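Local structure of methyltransferase small domain-containing protein (Thermoplasma acidophilum, 1NE2) at residues Val55-Thr60 / Thr113-Pro118; Leu65-Tyr70 / Arg92-Val97; Ser76-Asp81 / Asn98-Asp103; Ser139-Ser144 / Gly194-Ser199. The protein is of unestablished function but probably acts as an S-adenosylmethionine-dependent methyltransferase, with a Rossmann-like fold and a substrate not yet identified. One frame throughout, in Å; residues are numbered along the deposited sequence.

Contact 1 (Val55-Thr60 / Thr113-Pro118); sequences VIDAGT and TWIMNP
Val55 to Asp57 pair with Thr113 to Ile115 as neighbouring parallel strands in the buried middle of the sheet, their short axes 4.7 Å apart and 21° from exact alignment. Three backbone bonds zip them: Ile56 N to Thr113 O, Ile115 N to Ile56 O, and Ala58 N to Ile115 O, the last 2.8 Å long. Beyond Ala58 the strands part, and a water accepts from Asn117 N at 2.9 Å; it is modelled doubtfully close to Ala58 O. On the face carrying Val55, Asp57 and Ile115, Val55 CG1 touches Ile115 CD1 at 3.8 Å. On the other face Trp114 CG lies anti to the backbone N (chi1 171°), and the indole is met by two aliphatic groups of the neighbouring strand: Ala58 CB lies 3.4 Å from Trp114 CZ2, toward the ring's rim, and Ile56 CG2 3.6 Å from Trp114 CE3. Helix 126-138 packs on this side through Phe131, Lys134 and Ala135. Asp57 turns its carboxylate toward the loop after its strand, where Thr60 OG1 donates to Asp57 OD2 over 2.8 Å. Sequence and topology fit a class I methyltransferase: Asp57 to Thr60 begin an Asp-Ala-Gly-Thr-Gly-Asn-Gly loop resembling the glycine-rich cofactor motif, and Asn117-Pro118 open an Asn-Pro-Pro-Phe sequence like motif IV of many such enzymes.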
loop_
_atom_site.group_PDB
_atom_site.type_symbol
_atom_site.label_atom_id
_atom_site.label_comp_id
_atom_site.label_asym_id
_atom_site.label_seq_id
_atom_site.Cartn_x
_atom_site.Cartn_y
_atom_site.Cartn_z
ATOM N N VAL B 55 4.089 2.652 0.250
ATOM C CA VAL B 55 5.312 2.106 0.829
ATOM C C VAL B 55 5.076 0.854 1.653
ATOM O O VAL B 55 4.073 0.747 2.349
ATOM C CB VAL B 55 5.965 3.157 1.770
ATOM C CG1 VAL B 55 7.207 2.584 2.452
ATOM C CG2 VAL B 55 6.315 4.410 0.982
ATOM N N ILE B 56 6.009 -0.086 1.577
ATOM C CA ILE B 56 5.919 -1.284 2.389
ATOM C C ILE B 56 7.244 -1.438 3.131
ATOM O O ILE B 56 8.323 -1.385 2.535
ATOM C CB ILE B 56 5.611 -2.572 1.564
ATOM C CG1 ILE B 56 5.478 -3.756 2.534
ATOM C CG2 ILE B 56 6.685 -2.815 0.497
ATOM C CD1 ILE B 56 4.812 -4.992 1.928
ATOM N N ASP B 57 7.144 -1.583 4.446
ATOM C CA ASP B 57 8.303 -1.751 5.312
ATOM C C ASP B 57 8.354 -3.217 5.756
ATOM O O ASP B 57 7.474 -3.686 6.482
ATOM C CB ASP B 57 8.172 -0.827 6.524
ATOM C CG ASP B 57 9.367 -0.912 7.447
ATOM O OD1 ASP B 57 10.476 -1.176 6.945
ATOM O OD2 ASP B 57 9.201 -0.699 8.665
ATOM N N ALA B 58 9.379 -3.933 5.304
ATOM C CA ALA B 58 9.544 -5.357 5.617
ATOM C C ALA B 58 10.359 -5.584 6.882
ATOM O O ALA B 58 11.430 -4.996 7.050
ATOM C CB ALA B 58 10.207 -6.062 4.432
ATOM N N GLY B 59 9.858 -6.452 7.765
ATOM C CA GLY B 59 10.546 -6.726 9.021
ATOM C C GLY B 59 10.555 -5.444 9.830
ATOM O O GLY B 59 11.589 -4.992 10.330
ATOM N N THR B 60 9.366 -4.876 9.978
ATOM C CA THR B 60 9.178 -3.599 10.652
ATOM C C THR B 60 9.542 -3.500 12.137
ATOM O O THR B 60 9.782 -2.399 12.641
ATOM C CB THR B 60 7.719 -3.120 10.438
ATOM O OG1 THR B 60 7.633 -1.713 10.686
ATOM C CG2 THR B 60 6.763 -3.864 11.370
ATOM N N THR B 113 7.536 1.681 -3.144
ATOM C CA THR B 113 8.787 1.570 -2.415
ATOM C C THR B 113 8.835 0.479 -1.356
ATOM O O THR B 113 7.913 0.338 -0.561
ATOM C CB THR B 113 9.070 2.924 -1.739
ATOM O OG1 THR B 113 8.979 3.965 -2.723
ATOM C CG2 THR B 113 10.448 2.940 -1.088
ATOM N N TRP B 114 9.924 -0.284 -1.360
ATOM C CA TRP B 114 10.153 -1.355 -0.385
ATOM C C TRP B 114 11.328 -0.957 0.505
ATOM O O TRP B 114 12.408 -0.601 0.010
ATOM C CB TRP B 114 10.483 -2.673 -1.110
ATOM C CG TRP B 114 10.945 -3.825 -0.235
ATOM C CD1 TRP B 114 12.156 -3.960 0.394
ATOM C CD2 TRP B 114 10.225 -5.037 0.025
ATOM N NE1 TRP B 114 12.235 -5.182 1.016
ATOM C CE2 TRP B 114 11.065 -5.864 0.806
ATOM C CE3 TRP B 114 8.953 -5.505 -0.332
ATOM C CZ2 TRP B 114 10.676 -7.140 1.236
ATOM C CZ3 TRP B 114 8.563 -6.779 0.099
ATOM C CH2 TRP B 114 9.429 -7.579 0.873
ATOM N N ILE B 115 11.113 -1.014 1.818
ATOM C CA ILE B 115 12.154 -0.685 2.784
ATOM C C ILE B 115 12.400 -1.865 3.713
ATOM O O ILE B 115 11.458 -2.516 4.161
ATOM C CB ILE B 115 11.766 0.513 3.673
ATOM C CG1 ILE B 115 11.498 1.748 2.810
ATOM C CG2 ILE B 115 12.893 0.792 4.664
ATOM C CD1 ILE B 115 10.844 2.907 3.584
HETATM N N MSE B 116 13.666 -2.140 3.999
HETATM C CA MSE B 116 14.018 -3.230 4.895
HETATM C C MSE B 116 15.281 -2.901 5.685
HETATM O O MSE B 116 16.085 -2.060 5.281
HETATM C CB MSE B 116 14.215 -4.523 4.101
HETATM C CG MSE B 116 15.397 -4.492 3.150
HETATM SE SE MSE B 116 15.459 -6.070 2.031
HETATM C CE MSE B 116 16.110 -7.364 3.301
ATOM N N ASN B 117 15.443 -3.571 6.823
ATOM C CA ASN B 117 16.597 -3.372 7.690
ATOM C C ASN B 117 17.116 -4.757 8.086
ATOM O O ASN B 117 16.861 -5.234 9.195
ATOM C CB ASN B 117 16.185 -2.564 8.925
ATOM C CG ASN B 117 17.311 -2.413 9.929
ATOM O OD1 ASN B 117 18.436 -2.060 9.574
ATOM N ND2 ASN B 117 17.009 -2.672 11.197
ATOM N N PRO B 118 17.842 -5.418 7.164
ATOM C CA PRO B 118 18.464 -6.748 7.241
ATOM C C PRO B 118 19.432 -6.981 8.395
ATOM O O PRO B 118 20.439 -6.285 8.525
ATOM C CB PRO B 118 19.176 -6.877 5.895
ATOM C CG PRO B 118 18.376 -6.019 4.998
ATOM C CD PRO B 118 18.114 -4.813 5.849
HETATM O O HOH W 1 13.780 -5.773 7.602
#

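Contact 2 (Leu65-Tyr70 / Arg92-Val97); sequences LACGSY and RNCGGV
Cys67 and Cys94 are joined by a disulfide, seen in the crystal, that ties the middle of helix 64-71 to the first residue beyond helix 84-93. The SG atoms of Cys67 and Cys94 are 2.0 Å apart, and the torsion about their bond is -85°, a left-handed and nearly perpendicular crossing without evident strain. The two half-cystines reach it differently: in Cys67 the sulfur lies beside the backbone N and anti to the carbonyl carbon, whereas in Cys94 it is held between N and carbonyl carbon (chi1 56°). Asn93 CB packs against Cys67 SG at 3.8 Å, while the amide end of Asn93 is engaged elsewhere, by Gln18 N and Asn62 O. Tyr70, nearly one helical turn after Cys67, buries as much surface as that cysteine. Its ring lies against the type I turn from Cys94 to Val97, with Gly96 CA over one face, 4.1 Å from the ring centroid of Tyr70 and 28° off the normal, a CH-pi contact. With no side chain on Gly96, the phenol lies directly on the turn's backbone. Val97 packs nearer the helix: its CG2 meets Tyr70 CB at 3.7 Å and the carbonyl Ala66 O at 3.8 Å, the Tyr70 and Val97 side chains running antiparallel alongside one another. Leu17 lies against Cys67 and Asn93. On the sheet side Ala66, Tyr70 and Val97 all rest on Val77 of strand 76-81, and Phe99 of strand 98-101 touches both Ala66 of helix 64-71 and Ala90 of helix 84-93.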
loop_
_atom_site.group_PDB
_atom_site.type_symbol
_atom_site.label_atom_id
_atom_site.label_comp_id
_atom_site.label_asym_id
_atom_site.label_seq_id
_atom_site.Cartn_x
_atom_site.Cartn_y
_atom_site.Cartn_z
ATOM N N LEU B 65 10.628 2.581 11.061
ATOM C CA LEU B 65 10.752 3.008 9.668
ATOM C C LEU B 65 9.396 3.198 8.982
ATOM O O LEU B 65 9.256 4.049 8.101
ATOM C CB LEU B 65 11.624 2.024 8.877
ATOM C CG LEU B 65 13.091 1.912 9.326
ATOM C CD1 LEU B 65 13.851 1.009 8.350
ATOM C CD2 LEU B 65 13.744 3.282 9.373
ATOM N N ALA B 66 8.395 2.428 9.400
ATOM C CA ALA B 66 7.061 2.535 8.817
ATOM C C ALA B 66 6.397 3.811 9.320
ATOM O O ALA B 66 5.813 4.558 8.540
ATOM C CB ALA B 66 6.216 1.312 9.196
ATOM N N CYS B 67 6.486 4.051 10.627
ATOM C CA CYS B 67 5.910 5.253 11.217
ATOM C C CYS B 67 6.565 6.474 10.585
ATOM O O CYS B 67 5.901 7.471 10.293
ATOM C CB CYS B 67 6.153 5.287 12.731
ATOM S SG CYS B 67 5.308 4.008 13.719
ATOM N N GLY B 68 7.881 6.398 10.395
ATOM C CA GLY B 68 8.602 7.509 9.798
ATOM C C GLY B 68 8.139 7.811 8.383
ATOM O O GLY B 68 8.035 8.979 7.981
ATOM N N SER B 69 7.877 6.759 7.612
ATOM C CA SER B 69 7.414 6.932 6.241
ATOM C C SER B 69 6.058 7.611 6.264
ATOM O O SER B 69 5.778 8.473 5.442
ATOM C CB SER B 69 7.299 5.582 5.530
ATOM O OG SER B 69 8.571 4.975 5.396
ATOM N N TYR B 70 5.222 7.212 7.216
ATOM C CA TYR B 70 3.888 7.788 7.363
ATOM C C TYR B 70 4.017 9.260 7.749
ATOM O O TYR B 70 3.315 10.124 7.209
ATOM C CB TYR B 70 3.124 7.026 8.447
ATOM C CG TYR B 70 1.716 7.515 8.679
ATOM C CD1 TYR B 70 0.703 7.257 7.756
ATOM C CD2 TYR B 70 1.392 8.219 9.837
ATOM C CE1 TYR B 70 -0.610 7.688 7.988
ATOM C CE2 TYR B 70 0.092 8.652 10.077
ATOM C CZ TYR B 70 -0.901 8.382 9.154
ATOM O OH TYR B 70 -2.191 8.793 9.415
ATOM N N ARG B 92 0.540 0.580 18.148
ATOM C CA ARG B 92 0.327 1.641 19.117
ATOM C C ARG B 92 1.207 2.839 18.798
ATOM O O ARG B 92 0.854 3.973 19.121
ATOM C CB ARG B 92 0.629 1.156 20.531
ATOM C CG ARG B 92 -0.306 0.081 21.016
ATOM C CD ARG B 92 -0.223 -0.037 22.516
ATOM N NE ARG B 92 -0.906 -1.227 22.999
ATOM C CZ ARG B 92 -1.037 -1.534 24.283
ATOM N NH1 ARG B 92 -0.534 -0.730 25.210
ATOM N NH2 ARG B 92 -1.662 -2.648 24.635
ATOM N N ASN B 93 2.353 2.592 18.169
ATOM C CA ASN B 93 3.253 3.686 17.823
ATOM C C ASN B 93 2.671 4.574 16.734
ATOM O O ASN B 93 2.800 5.799 16.792
ATOM C CB ASN B 93 4.623 3.155 17.397
ATOM C CG ASN B 93 5.480 2.754 18.583
ATOM O OD1 ASN B 93 5.336 3.309 19.673
ATOM N ND2 ASN B 93 6.385 1.806 18.374
ATOM N N CYS B 94 2.036 3.966 15.737
ATOM C CA CYS B 94 1.424 4.737 14.662
ATOM C C CYS B 94 0.264 3.999 14.003
ATOM O O CYS B 94 0.446 3.220 13.067
ATOM C CB CYS B 94 2.480 5.146 13.620
ATOM S SG CYS B 94 3.478 3.826 12.852
ATOM N N GLY B 95 -0.941 4.274 14.493
ATOM C CA GLY B 95 -2.134 3.622 13.980
ATOM C C GLY B 95 -2.491 3.860 12.524
ATOM O O GLY B 95 -3.247 3.081 11.941
ATOM N N GLY B 96 -1.960 4.927 11.935
ATOM C CA GLY B 96 -2.257 5.230 10.545
ATOM C C GLY B 96 -1.617 4.264 9.566
ATOM O O GLY B 96 -1.953 4.245 8.380
ATOM N N VAL B 97 -0.687 3.458 10.064
ATOM C CA VAL B 97 0.010 2.486 9.232
ATOM C C VAL B 97 -0.694 1.135 9.222
ATOM O O VAL B 97 -1.235 0.693 10.241
ATOM C CB VAL B 97 1.450 2.271 9.727
ATOM C CG1 VAL B 97 2.066 1.058 9.043
ATOM C CG2 VAL B 97 2.285 3.522 9.458
#

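Contact 3 (Ser76-Asp81 / Asn98-Asp103); sequences SVTAFD and NFMVAD
Ala79 and Phe99 form the tight, buried part of this parallel strand pair: Ala79 CB lies 3.6 Å from Phe99 CD1, and Ala66 of helix 64-71 and Ala90 and Lys91 of helix 84-93 touch the Phe99 side chain. Backbone bonds join the strands closely at this level, with Ala79 N donating to Asn98 O at 2.9 Å and Met100 N to Ala79 O. Further on the pairing slackens, Asp81 N to Met100 O being weak at 3.3 Å, before Ala102 N returns to Asp81 O at 2.9 Å; here, toward the strand ends, Val101 is exposed and marks the solvent side. On the face of Thr78, Asn98 and Met100, Thr78 and Asn98 stand side by side, and Asn98 ND2 donates to Thr78 OG1 at 3.1 Å with the hydroxyl close to the amide plane. A bend at chi3 (75°) turns Met100 CE toward Thr78 CG2, a close 3.5 Å contact. The second subunit covers part of this face, its Glu75 O accepting from Asn98 ND2 and its Ser76 OG bonding to Thr78 OG1. Strand 98-101 is outermost in the chain's sheet, entered by a beta-alpha-beta crossover through helix 84-93; strand 76-81 pairs on its other edge with strand 54-58.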
loop_
_atom_site.group_PDB
_atom_site.type_symbol
_atom_site.label_atom_id
_atom_site.label_comp_id
_atom_site.label_asym_id
_atom_site.label_seq_id
_atom_site.Cartn_x
_atom_site.Cartn_y
_atom_site.Cartn_z
ATOM N N SER B 76 0.352 5.768 1.364
ATOM C CA SER B 76 -0.101 4.590 2.094
ATOM C C SER B 76 1.128 3.865 2.600
ATOM O O SER B 76 2.161 3.839 1.929
ATOM C CB SER B 76 -0.935 3.672 1.188
ATOM O OG SER B 76 -0.256 3.371 -0.014
ATOM N N VAL B 77 1.032 3.301 3.800
ATOM C CA VAL B 77 2.158 2.577 4.366
ATOM C C VAL B 77 1.680 1.233 4.894
ATOM O O VAL B 77 0.704 1.149 5.639
ATOM C CB VAL B 77 2.825 3.346 5.533
ATOM C CG1 VAL B 77 4.045 2.572 6.019
ATOM C CG2 VAL B 77 3.240 4.752 5.083
ATOM N N THR B 78 2.370 0.179 4.485
ATOM C CA THR B 78 2.042 -1.164 4.929
ATOM C C THR B 78 3.333 -1.679 5.554
ATOM O O THR B 78 4.423 -1.351 5.093
ATOM C CB THR B 78 1.588 -2.024 3.732
ATOM O OG1 THR B 78 0.306 -1.553 3.283
ATOM C CG2 THR B 78 1.494 -3.494 4.110
ATOM N N ALA B 79 3.227 -2.448 6.627
ATOM C CA ALA B 79 4.428 -2.943 7.290
ATOM C C ALA B 79 4.137 -4.293 7.913
ATOM O O ALA B 79 3.053 -4.506 8.441
ATOM C CB ALA B 79 4.874 -1.950 8.366
ATOM N N PHE B 80 5.108 -5.197 7.865
ATOM C CA PHE B 80 4.903 -6.529 8.413
ATOM C C PHE B 80 6.105 -7.059 9.175
ATOM O O PHE B 80 7.240 -6.621 8.975
ATOM C CB PHE B 80 4.547 -7.495 7.281
ATOM C CG PHE B 80 5.685 -7.769 6.329
ATOM C CD1 PHE B 80 6.565 -8.824 6.557
ATOM C CD2 PHE B 80 5.862 -6.979 5.194
ATOM C CE1 PHE B 80 7.606 -9.092 5.664
ATOM C CE2 PHE B 80 6.895 -7.235 4.294
ATOM C CZ PHE B 80 7.769 -8.295 4.530
ATOM N N ASP B 81 5.837 -8.011 10.061
ATOM C CA ASP B 81 6.871 -8.644 10.863
ATOM C C ASP B 81 6.322 -10.012 11.225
ATOM O O ASP B 81 5.110 -10.198 11.308
ATOM C CB ASP B 81 7.140 -7.860 12.150
ATOM C CG ASP B 81 8.485 -8.206 12.767
ATOM O OD1 ASP B 81 9.470 -7.505 12.462
ATOM O OD2 ASP B 81 8.568 -9.191 13.539
ATOM N N ASN B 98 -0.682 0.488 8.062
ATOM C CA ASN B 98 -1.290 -0.823 7.899
ATOM C C ASN B 98 -0.296 -1.895 8.359
ATOM O O ASN B 98 0.472 -2.431 7.558
ATOM C CB ASN B 98 -1.675 -1.022 6.423
ATOM C CG ASN B 98 -2.198 -2.418 6.131
ATOM O OD1 ASN B 98 -2.863 -3.039 6.969
ATOM N ND2 ASN B 98 -1.912 -2.913 4.930
ATOM N N PHE B 99 -0.304 -2.188 9.660
ATOM C CA PHE B 99 0.582 -3.200 10.236
ATOM C C PHE B 99 -0.053 -4.585 10.191
ATOM O O PHE B 99 -1.259 -4.732 10.369
ATOM C CB PHE B 99 0.909 -2.866 11.694
ATOM C CG PHE B 99 1.908 -1.760 11.857
ATOM C CD1 PHE B 99 3.247 -1.957 11.527
ATOM C CD2 PHE B 99 1.515 -0.527 12.366
ATOM C CE1 PHE B 99 4.179 -0.940 11.707
ATOM C CE2 PHE B 99 2.440 0.495 12.547
ATOM C CZ PHE B 99 3.773 0.289 12.219
HETATM N N MSE B 100 0.770 -5.602 9.966
HETATM C CA MSE B 100 0.279 -6.969 9.904
HETATM C C MSE B 100 1.358 -7.963 10.292
HETATM O O MSE B 100 2.550 -7.709 10.116
HETATM C CB MSE B 100 -0.197 -7.282 8.485
HETATM C CG MSE B 100 0.876 -7.018 7.437
HETATM SE SE MSE B 100 0.270 -7.319 5.643
HETATM C CE MSE B 100 -0.812 -5.739 5.446
ATOM N N VAL B 101 0.930 -9.095 10.841
ATOM C CA VAL B 101 1.857 -10.153 11.204
ATOM C C VAL B 101 1.907 -11.021 9.952
ATOM O O VAL B 101 0.866 -11.408 9.422
ATOM C CB VAL B 101 1.329 -11.000 12.386
ATOM C CG1 VAL B 101 2.303 -12.128 12.692
ATOM C CG2 VAL B 101 1.141 -10.121 13.614
ATOM N N ALA B 102 3.105 -11.304 9.458
ATOM C CA ALA B 102 3.221 -12.128 8.263
ATOM C C ALA B 102 4.645 -12.539 7.963
ATOM O O ALA B 102 5.599 -11.867 8.357
ATOM C CB ALA B 102 2.648 -11.384 7.056
ATOM N N ASP B 103 4.780 -13.668 7.276
ATOM C CA ASP B 103 6.085 -14.144 6.856
ATOM C C ASP B 103 6.259 -13.454 5.504
ATOM O O ASP B 103 5.270 -13.150 4.833
ATOM C CB ASP B 103 6.078 -15.660 6.663
ATOM C CG ASP B 103 7.400 -16.180 6.139
ATOM O OD1 ASP B 103 8.405 -16.102 6.877
ATOM O OD2 ASP B 103 7.437 -16.655 4.986
#

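Contact 4 (Ser139-Ser144 / Gly194-Ser199); sequences SMWIYS and GVRNHS
Arg196 lies over Trp141 on one face of an antiparallel strand pair and meets Met140 at the corner beside it. Its CG is anti to the backbone N, and the chain bends at chi2 (58°), which places CD over the six-membered ring of Trp141, implausibly close in the model. The guanidinium is not stacked: its plane stands 71° from the indole, with Trp141 CH2 at its edge, and CZ of Arg196 lies 5.0 Å from the centroid of that Trp141 ring, 30° off the normal, an off-centre cation-pi contact. Met140 crosses obliquely and lays CG and SE over one guanidinium face, at separations again short enough to be doubtful. Ile142 and Val195, whose side chains are on the other face, form a hydrogen-bonded pair, Ile142 N to Val195 O at 2.9 Å and Val195 N to Ile142 O at 2.8 Å. Past them Asn197 grips the corner: its N donates to Met140 O over 2.7 Å, and its ND2 to Ser139 O over 2.8 Å with the acceptor in the amide plane. That same ND2 also bonds to Phe136 O of helix 126-138, while Asn197 OD1 accepts from Ser199 N in an Asx turn. Chemically, the carboxamide satisfies carbonyls where helix gives way to strand, and the Arg196 charge, salt-bridged to the C-terminal carboxylate of Phe200, may gain a little, if anything, from the off-centre indole.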
loop_
_atom_site.group_PDB
_atom_site.type_symbol
_atom_site.label_atom_id
_atom_site.label_comp_id
_atom_site.label_asym_id
_atom_site.label_seq_id
_atom_site.Cartn_x
_atom_site.Cartn_y
_atom_site.Cartn_z
ATOM N N SER B 139 8.182 -4.250 -5.411
ATOM C CA SER B 139 8.326 -2.808 -5.585
ATOM C C SER B 139 9.278 -2.298 -6.655
ATOM O O SER B 139 10.195 -2.995 -7.085
ATOM C CB SER B 139 8.728 -2.195 -4.242
ATOM O OG SER B 139 7.881 -2.655 -3.202
HETATM N N MSE B 140 9.056 -1.050 -7.056
HETATM C CA MSE B 140 9.875 -0.394 -8.068
HETATM C C MSE B 140 11.172 0.153 -7.476
HETATM O O MSE B 140 12.230 0.095 -8.115
HETATM C CB MSE B 140 9.081 0.740 -8.718
HETATM C CG MSE B 140 9.877 1.533 -9.737
HETATM SE SE MSE B 140 8.754 2.433 -11.024
HETATM C CE MSE B 140 8.409 4.064 -10.075
ATOM N N TRP B 141 11.087 0.678 -6.256
ATOM C CA TRP B 141 12.253 1.243 -5.574
ATOM C C TRP B 141 12.510 0.461 -4.293
ATOM O O TRP B 141 11.640 0.352 -3.435
ATOM C CB TRP B 141 12.013 2.718 -5.263
ATOM C CG TRP B 141 11.710 3.524 -6.491
ATOM C CD1 TRP B 141 10.481 3.737 -7.059
ATOM C CD2 TRP B 141 12.661 4.172 -7.336
ATOM N NE1 TRP B 141 10.616 4.479 -8.206
ATOM C CE2 TRP B 141 11.944 4.759 -8.400
ATOM C CE3 TRP B 141 14.057 4.312 -7.298
ATOM C CZ2 TRP B 141 12.575 5.482 -9.423
ATOM C CZ3 TRP B 141 14.687 5.031 -8.314
ATOM C CH2 TRP B 141 13.942 5.607 -9.361
ATOM N N ILE B 142 13.717 -0.075 -4.172
ATOM C CA ILE B 142 14.089 -0.917 -3.042
ATOM C C ILE B 142 15.245 -0.338 -2.227
ATOM O O ILE B 142 16.296 0.009 -2.774
ATOM C CB ILE B 142 14.454 -2.327 -3.587
ATOM C CG1 ILE B 142 13.202 -2.945 -4.235
ATOM C CG2 ILE B 142 15.005 -3.205 -2.478
ATOM C CD1 ILE B 142 13.474 -4.067 -5.219
ATOM N N TYR B 143 15.047 -0.253 -0.915
ATOM C CA TYR B 143 16.052 0.298 -0.003
ATOM C C TYR B 143 16.338 -0.657 1.145
ATOM O O TYR B 143 15.433 -1.322 1.649
ATOM C CB TYR B 143 15.558 1.622 0.583
ATOM C CG TYR B 143 15.409 2.732 -0.428
ATOM C CD1 TYR B 143 16.471 3.593 -0.701
ATOM C CD2 TYR B 143 14.202 2.933 -1.104
ATOM C CE1 TYR B 143 16.337 4.640 -1.621
ATOM C CE2 TYR B 143 14.056 3.974 -2.026
ATOM C CZ TYR B 143 15.127 4.824 -2.272
ATOM O OH TYR B 143 14.978 5.881 -3.146
ATOM N N SER B 144 17.596 -0.700 1.569
ATOM C CA SER B 144 18.007 -1.573 2.667
ATOM C C SER B 144 19.099 -0.912 3.483
ATOM O O SER B 144 19.977 -0.240 2.935
ATOM C CB SER B 144 18.544 -2.905 2.123
ATOM O OG SER B 144 19.026 -3.737 3.176
ATOM N N GLY B 194 20.207 1.646 -2.238
ATOM C CA GLY B 194 19.057 2.233 -2.902
ATOM C C GLY B 194 19.115 1.608 -4.281
ATOM O O GLY B 194 20.133 1.742 -4.965
ATOM N N VAL B 195 18.049 0.921 -4.690
ATOM C CA VAL B 195 18.032 0.233 -5.984
ATOM C C VAL B 195 16.755 0.471 -6.792
ATOM O O VAL B 195 15.654 0.513 -6.229
ATOM C CB VAL B 195 18.167 -1.304 -5.784
ATOM C CG1 VAL B 195 18.511 -1.976 -7.108
ATOM C CG2 VAL B 195 19.215 -1.615 -4.722
ATOM N N ARG B 196 16.902 0.640 -8.106
ATOM C CA ARG B 196 15.739 0.814 -8.976
ATOM C C ARG B 196 15.483 -0.536 -9.642
ATOM O O ARG B 196 16.342 -1.055 -10.354
ATOM C CB ARG B 196 16.003 1.875 -10.046
ATOM C CG ARG B 196 14.864 2.039 -11.046
ATOM C CD ARG B 196 13.559 2.398 -10.350
ATOM N NE ARG B 196 12.511 2.781 -11.297
ATOM C CZ ARG B 196 11.865 1.934 -12.095
ATOM N NH1 ARG B 196 12.147 0.640 -12.064
ATOM N NH2 ARG B 196 10.943 2.387 -12.933
ATOM N N ASN B 197 14.309 -1.107 -9.402
ATOM C CA ASN B 197 13.950 -2.409 -9.966
ATOM C C ASN B 197 13.942 -2.389 -11.498
ATOM O O ASN B 197 13.385 -1.484 -12.106
ATOM C CB ASN B 197 12.562 -2.819 -9.474
ATOM C CG ASN B 197 12.311 -4.310 -9.602
ATOM O OD1 ASN B 197 12.900 -4.983 -10.447
ATOM N ND2 ASN B 197 11.419 -4.832 -8.770
ATOM N N HIS B 198 14.562 -3.389 -12.115
ATOM C CA HIS B 198 14.588 -3.486 -13.574
ATOM C C HIS B 198 13.218 -3.863 -14.134
ATOM O O HIS B 198 12.891 -3.526 -15.275
ATOM C CB HIS B 198 15.597 -4.547 -14.018
ATOM C CG HIS B 198 17.011 -4.065 -14.054
ATOM N ND1 HIS B 198 18.087 -4.928 -14.062
ATOM C CD2 HIS B 198 17.529 -2.816 -14.123
ATOM C CE1 HIS B 198 19.206 -4.229 -14.135
ATOM N NE2 HIS B 198 18.895 -2.946 -14.173
ATOM N N SER B 199 12.430 -4.575 -13.335
ATOM C CA SER B 199 11.105 -5.020 -13.758
ATOM C C SER B 199 10.142 -3.878 -14.066
ATOM O O SER B 199 10.018 -3.451 -15.216
ATOM C CB SER B 199 10.499 -5.936 -12.691
ATOM O OG SER B 199 11.308 -7.083 -12.498
#

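In the fold
Contacts 1, 3 and 4 lie in one sheet, with contact 1 at its middle. Its centre is 9 Å from that of contact 3, where Val55 O and Thr78 N (2.8 Å) probably hydrogen-bond, and 11 Å from contact 4, where Trp114 N and Trp141 O do likewise. Contact 2 covers one side: Ala66 CB meets Ala79 CB of contact 3 at 3.6 Å. Contacts 2 and 4 are 21 Å apart between centres and do not touch. No ligand marks a site, but Asp57 and the loop after it in contact 1, Asp81 of contact 3, which accepts from Gly61 N, and the start of helix 64-71 are placed consistently with a cofactor pocket like that of related methyltransferases.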